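Local structure of ATP-dependent Clp protease proteolytic subunit (Listeria monocytogenes, 4JCQ) at residues 74-83 and 96-106. The protein probably cleaves peptides in misfolded and other proteins, as the serine-protease subunit that forms the stacked heptameric rings of the ATP-dependent Clp protease. Numbering follows the deposited sequence.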
loop_
_atom_site.group_PDB
_atom_site.type_symbol
_atom_site.label_atom_id
_atom_site.label_comp_id
_atom_site.label_asym_id
_atom_site.label_seq_id
_atom_site.Cartn_x
_atom_site.Cartn_y
_atom_site.Cartn_z
ATOM N N ILE H 74 23.630 6.469 -18.373
ATOM C CA ILE H 74 24.806 7.047 -17.718
ATOM C C ILE H 74 25.672 7.808 -18.725
ATOM O O ILE H 74 26.097 8.932 -18.456
ATOM C CB ILE H 74 25.632 5.968 -16.972
ATOM C CG1 ILE H 74 24.923 5.555 -15.675
ATOM C CG2 ILE H 74 27.041 6.461 -16.662
ATOM C CD1 ILE H 74 25.425 4.256 -15.077
ATOM N N LYS H 75 25.912 7.198 -19.884
ATOM C CA LYS H 75 26.696 7.830 -20.948
ATOM C C LYS H 75 25.926 8.930 -21.684
ATOM O O LYS H 75 26.532 9.868 -22.207
ATOM C CB LYS H 75 27.202 6.784 -21.945
ATOM C CG LYS H 75 28.309 5.894 -21.402
ATOM C CD LYS H 75 29.048 5.185 -22.525
ATOM C CE LYS H 75 30.274 4.458 -21.997
ATOM N NZ LYS H 75 31.117 3.917 -23.099
ATOM N N PHE H 76 24.599 8.811 -21.715
ATOM C CA PHE H 76 23.735 9.742 -22.448
ATOM C C PHE H 76 23.661 11.133 -21.815
ATOM O O PHE H 76 23.773 12.142 -22.514
ATOM C CB PHE H 76 22.327 9.152 -22.619
ATOM C CG PHE H 76 21.365 10.055 -23.341
ATOM C CD1 PHE H 76 21.425 10.197 -24.725
ATOM C CD2 PHE H 76 20.389 10.758 -22.638
ATOM C CE1 PHE H 76 20.537 11.028 -25.392
ATOM C CE2 PHE H 76 19.498 11.589 -23.301
ATOM C CZ PHE H 76 19.571 11.724 -24.679
ATOM N N ILE H 77 23.467 11.176 -20.499
ATOM C CA ILE H 77 23.294 12.443 -19.782
ATOM C C ILE H 77 24.567 13.293 -19.801
ATOM O O ILE H 77 25.675 12.763 -19.906
ATOM C CB ILE H 77 22.791 12.234 -18.331
ATOM C CG1 ILE H 77 23.775 11.376 -17.521
ATOM C CG2 ILE H 77 21.390 11.628 -18.338
ATOM C CD1 ILE H 77 23.510 11.359 -16.029
ATOM N N LYS H 78 24.395 14.611 -19.715
ATOM C CA LYS H 78 25.521 15.546 -19.765
ATOM C C LYS H 78 26.461 15.504 -18.552
ATOM O O LYS H 78 27.679 15.533 -18.735
ATOM C CB LYS H 78 25.045 16.978 -20.046
ATOM C CG LYS H 78 24.980 17.318 -21.529
ATOM C CD LYS H 78 24.516 18.747 -21.779
ATOM C CE LYS H 78 23.001 18.834 -21.880
ATOM N NZ LYS H 78 22.541 20.193 -22.278
ATOM N N PRO H 79 25.913 15.426 -17.317
ATOM C CA PRO H 79 26.801 15.379 -16.148
ATOM C C PRO H 79 27.771 14.195 -16.159
ATOM O O PRO H 79 27.424 13.109 -16.632
ATOM C CB PRO H 79 25.828 15.240 -14.975
ATOM C CG PRO H 79 24.559 15.841 -15.465
ATOM C CD PRO H 79 24.494 15.455 -16.911
ATOM N N THR H 80 28.977 14.423 -15.645
ATOM C CA THR H 80 29.967 13.366 -15.467
ATOM C C THR H 80 29.519 12.440 -14.337
ATOM O O THR H 80 29.141 12.902 -13.260
ATOM C CB THR H 80 31.360 13.950 -15.154
ATOM O OG1 THR H 80 31.781 14.781 -16.241
ATOM C CG2 THR H 80 32.391 12.845 -14.949
ATOM N N VAL H 81 29.559 11.137 -14.596
ATOM C CA VAL H 81 29.115 10.149 -13.621
ATOM C C VAL H 81 30.302 9.423 -12.992
ATOM O O VAL H 81 31.134 8.844 -13.692
ATOM C CB VAL H 81 28.125 9.137 -14.244
ATOM C CG1 VAL H 81 27.812 8.008 -13.271
ATOM C CG2 VAL H 81 26.841 9.839 -14.671
ATOM N N LYS H 82 30.371 9.476 -11.665
ATOM C CA LYS H 82 31.336 8.695 -10.900
ATOM C C LYS H 82 30.630 7.479 -10.314
ATOM O O LYS H 82 29.499 7.585 -9.834
ATOM C CB LYS H 82 31.940 9.533 -9.771
ATOM C CG LYS H 82 32.840 10.669 -10.229
ATOM C CD LYS H 82 33.312 11.494 -9.042
ATOM C CE LYS H 82 34.398 12.484 -9.438
ATOM N NZ LYS H 82 33.900 13.552 -10.350
ATOM N N VAL H 83 31.293 6.326 -10.355
ATOM C CA VAL H 83 30.730 5.110 -9.768
ATOM C C VAL H 83 31.563 4.615 -8.587
ATOM O O VAL H 83 32.796 4.676 -8.608
ATOM C CB VAL H 83 30.517 3.977 -10.806
ATOM C CG1 VAL H 83 29.436 4.359 -11.808
ATOM C CG2 VAL H 83 31.816 3.621 -11.518
ATOM N N ILE H 96 26.911 -1.925 -15.958
ATOM C CA ILE H 96 26.543 -0.596 -15.465
ATOM C C ILE H 96 27.760 0.139 -14.902
ATOM O O ILE H 96 28.012 1.292 -15.252
ATOM C CB ILE H 96 25.431 -0.682 -14.394
ATOM C CG1 ILE H 96 24.113 -1.126 -15.036
ATOM C CG2 ILE H 96 25.257 0.653 -13.676
ATOM C CD1 ILE H 96 23.091 -1.656 -14.053
ATOM N N TYR H 97 28.510 -0.542 -14.038
ATOM C CA TYR H 97 29.713 0.012 -13.418
ATOM C C TYR H 97 30.695 0.553 -14.459
ATOM O O TYR H 97 31.258 1.640 -14.292
ATOM C CB TYR H 97 30.385 -1.053 -12.537
ATOM C CG TYR H 97 31.589 -0.562 -11.765
ATOM C CD1 TYR H 97 31.448 -0.000 -10.496
ATOM C CD2 TYR H 97 32.873 -0.666 -12.302
ATOM C CE1 TYR H 97 32.552 0.451 -9.785
ATOM C CE2 TYR H 97 33.982 -0.217 -11.602
ATOM C CZ TYR H 97 33.818 0.341 -10.348
ATOM O OH TYR H 97 34.922 0.785 -9.660
ATOM N N LEU H 98 30.870 -0.201 -15.542
ATOM C CA LEU H 98 31.826 0.141 -16.589
ATOM C C LEU H 98 31.356 1.240 -17.549
ATOM O O LEU H 98 32.087 1.606 -18.472
ATOM C CB LEU H 98 32.239 -1.118 -17.367
ATOM C CG LEU H 98 33.066 -2.168 -16.613
ATOM C CD1 LEU H 98 33.274 -3.400 -17.479
ATOM C CD2 LEU H 98 34.405 -1.613 -16.142
ATOM N N ALA H 99 30.152 1.768 -17.329
ATOM C CA ALA H 99 29.645 2.900 -18.115
ATOM C C ALA H 99 30.415 4.190 -17.828
ATOM O O ALA H 99 30.532 5.056 -18.695
ATOM C CB ALA H 99 28.158 3.108 -17.866
ATOM N N ALA H 100 30.930 4.314 -16.607
ATOM C CA ALA H 100 31.729 5.472 -16.220
ATOM C C ALA H 100 33.134 5.369 -16.805
ATOM O O ALA H 100 33.654 4.263 -17.000
ATOM C CB ALA H 100 31.790 5.591 -14.705
ATOM N N GLU H 101 33.739 6.522 -17.087
ATOM C CA GLU H 101 35.116 6.581 -17.578
ATOM C C GLU H 101 36.059 6.026 -16.514
ATOM O O GLU H 101 35.787 6.151 -15.317
ATOM C CB GLU H 101 35.509 8.017 -17.948
ATOM C CG GLU H 101 34.653 8.652 -19.040
ATOM C CD GLU H 101 34.739 7.926 -20.373
ATOM O OE1 GLU H 101 33.680 7.716 -21.003
ATOM O OE2 GLU H 101 35.858 7.563 -20.797
ATOM N N LYS H 102 37.158 5.419 -16.957
ATOM C CA LYS H 102 38.070 4.695 -16.066
ATOM C C LYS H 102 38.483 5.482 -14.820
ATOM O O LYS H 102 38.417 4.956 -13.711
ATOM C CB LYS H 102 39.308 4.199 -16.821
ATOM C CG LYS H 102 40.069 3.109 -16.082
ATOM C CD LYS H 102 41.144 2.480 -16.952
ATOM C CE LYS H 102 41.670 1.193 -16.332
ATOM N NZ LYS H 102 42.352 1.421 -15.026
ATOM N N GLU H 103 38.889 6.737 -15.003
ATOM C CA GLU H 103 39.329 7.576 -13.878
ATOM C C GLU H 103 38.211 7.963 -12.899
ATOM O O GLU H 103 38.483 8.493 -11.822
ATOM C CB GLU H 103 40.118 8.811 -14.353
ATOM C CG GLU H 103 39.866 9.252 -15.790
ATOM C CD GLU H 103 38.744 10.266 -15.928
ATOM O OE1 GLU H 103 38.619 11.153 -15.056
ATOM O OE2 GLU H 103 37.997 10.188 -16.927
ATOM N N ASN H 104 36.965 7.670 -13.269
ATOM C CA ASN H 104 35.809 7.923 -12.409
ATOM C C ASN H 104 35.234 6.651 -11.774
ATOM O O ASN H 104 34.119 6.663 -11.247
ATOM C CB ASN H 104 34.719 8.671 -13.187
ATOM C CG ASN H 104 35.176 10.035 -13.668
ATOM O OD1 ASN H 104 35.864 10.763 -12.951
ATOM N ND2 ASN H 104 34.791 10.391 -14.887
ATOM N N ARG H 105 36.003 5.564 -11.815
ATOM C CA ARG H 105 35.552 4.280 -11.270
ATOM C C ARG H 105 36.248 3.948 -9.953
ATOM O O ARG H 105 37.447 3.649 -9.919
ATOM C CB ARG H 105 35.720 3.150 -12.297
ATOM C CG ARG H 105 34.958 3.385 -13.596
ATOM C CD ARG H 105 34.636 2.091 -14.330
ATOM N NE ARG H 105 35.831 1.394 -14.798
ATOM C CZ ARG H 105 36.315 1.462 -16.038
ATOM N NH1 ARG H 105 35.711 2.201 -16.963
ATOM N NH2 ARG H 105 37.409 0.782 -16.353
ATOM N N PHE H 106 35.475 4.008 -8.873
ATOM C CA PHE H 106 35.990 3.832 -7.519
ATOM C C PHE H 106 35.423 2.580 -6.862
ATOM O O PHE H 106 34.427 2.014 -7.325
ATOM C CB PHE H 106 35.653 5.056 -6.656
ATOM C CG PHE H 106 36.206 6.352 -7.186
ATOM C CD1 PHE H 106 35.488 7.106 -8.111
ATOM C CD2 PHE H 106 37.440 6.827 -6.750
ATOM C CE1 PHE H 106 35.994 8.302 -8.597
ATOM C CE2 PHE H 106 37.950 8.026 -7.232
ATOM C CZ PHE H 106 37.226 8.763 -8.156
HETATM O O HOH W 1 31.209 1.240 -21.150
HETATM O O HOH W 2 32.752 8.928 -16.000
#
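Val-83 pairs with Arg-105 in a parallel strand pairing near the starts of neighbouring strands 81-86 and 105-108, in the buried core of the subunit. Val-83 N donates to Asn-104 O (3.0 Å), and Phe-106 N donates to Val-83 O (2.8 Å). CG2 of Val-83 lies over one face of the Tyr-97 ring, 3.9 Å from its centroid, in a CH-pi contact. With CG1 anti to the carbonyl carbon (chi1 -67°), CG2 of Val-83 falls between the backbone N and that carbon, and there it also meets Ala-100 CB and Arg-105 CG. The hydroxyl of Tyr-97 donates to Phe-106 O from above the carbonyl plane. The two strands belong to the parallel sheet of the ClpP/crotonase fold, and helix 92-97 lies on the crossover joining them. The side chain of Ile-96 is about 9 Å from that of Ser-91, the predicted nucleophile. Helix 64-76 adds apolar packing: Ile-74 CG2 meets Ala-99 CB at 3.7 Å, and its CD1 meets Ile-96 CG2. One water joins Val-81 O, Glu-101 N and Asn-104 ND2. Arg-105 NH1 donates to Ala-100 O within the guanidinium plane. Its NE and NH2 bond to carbonyls of Ile-178, Ala-150 and Gly-177, while Leu-98 CD2 covers the centre of one face.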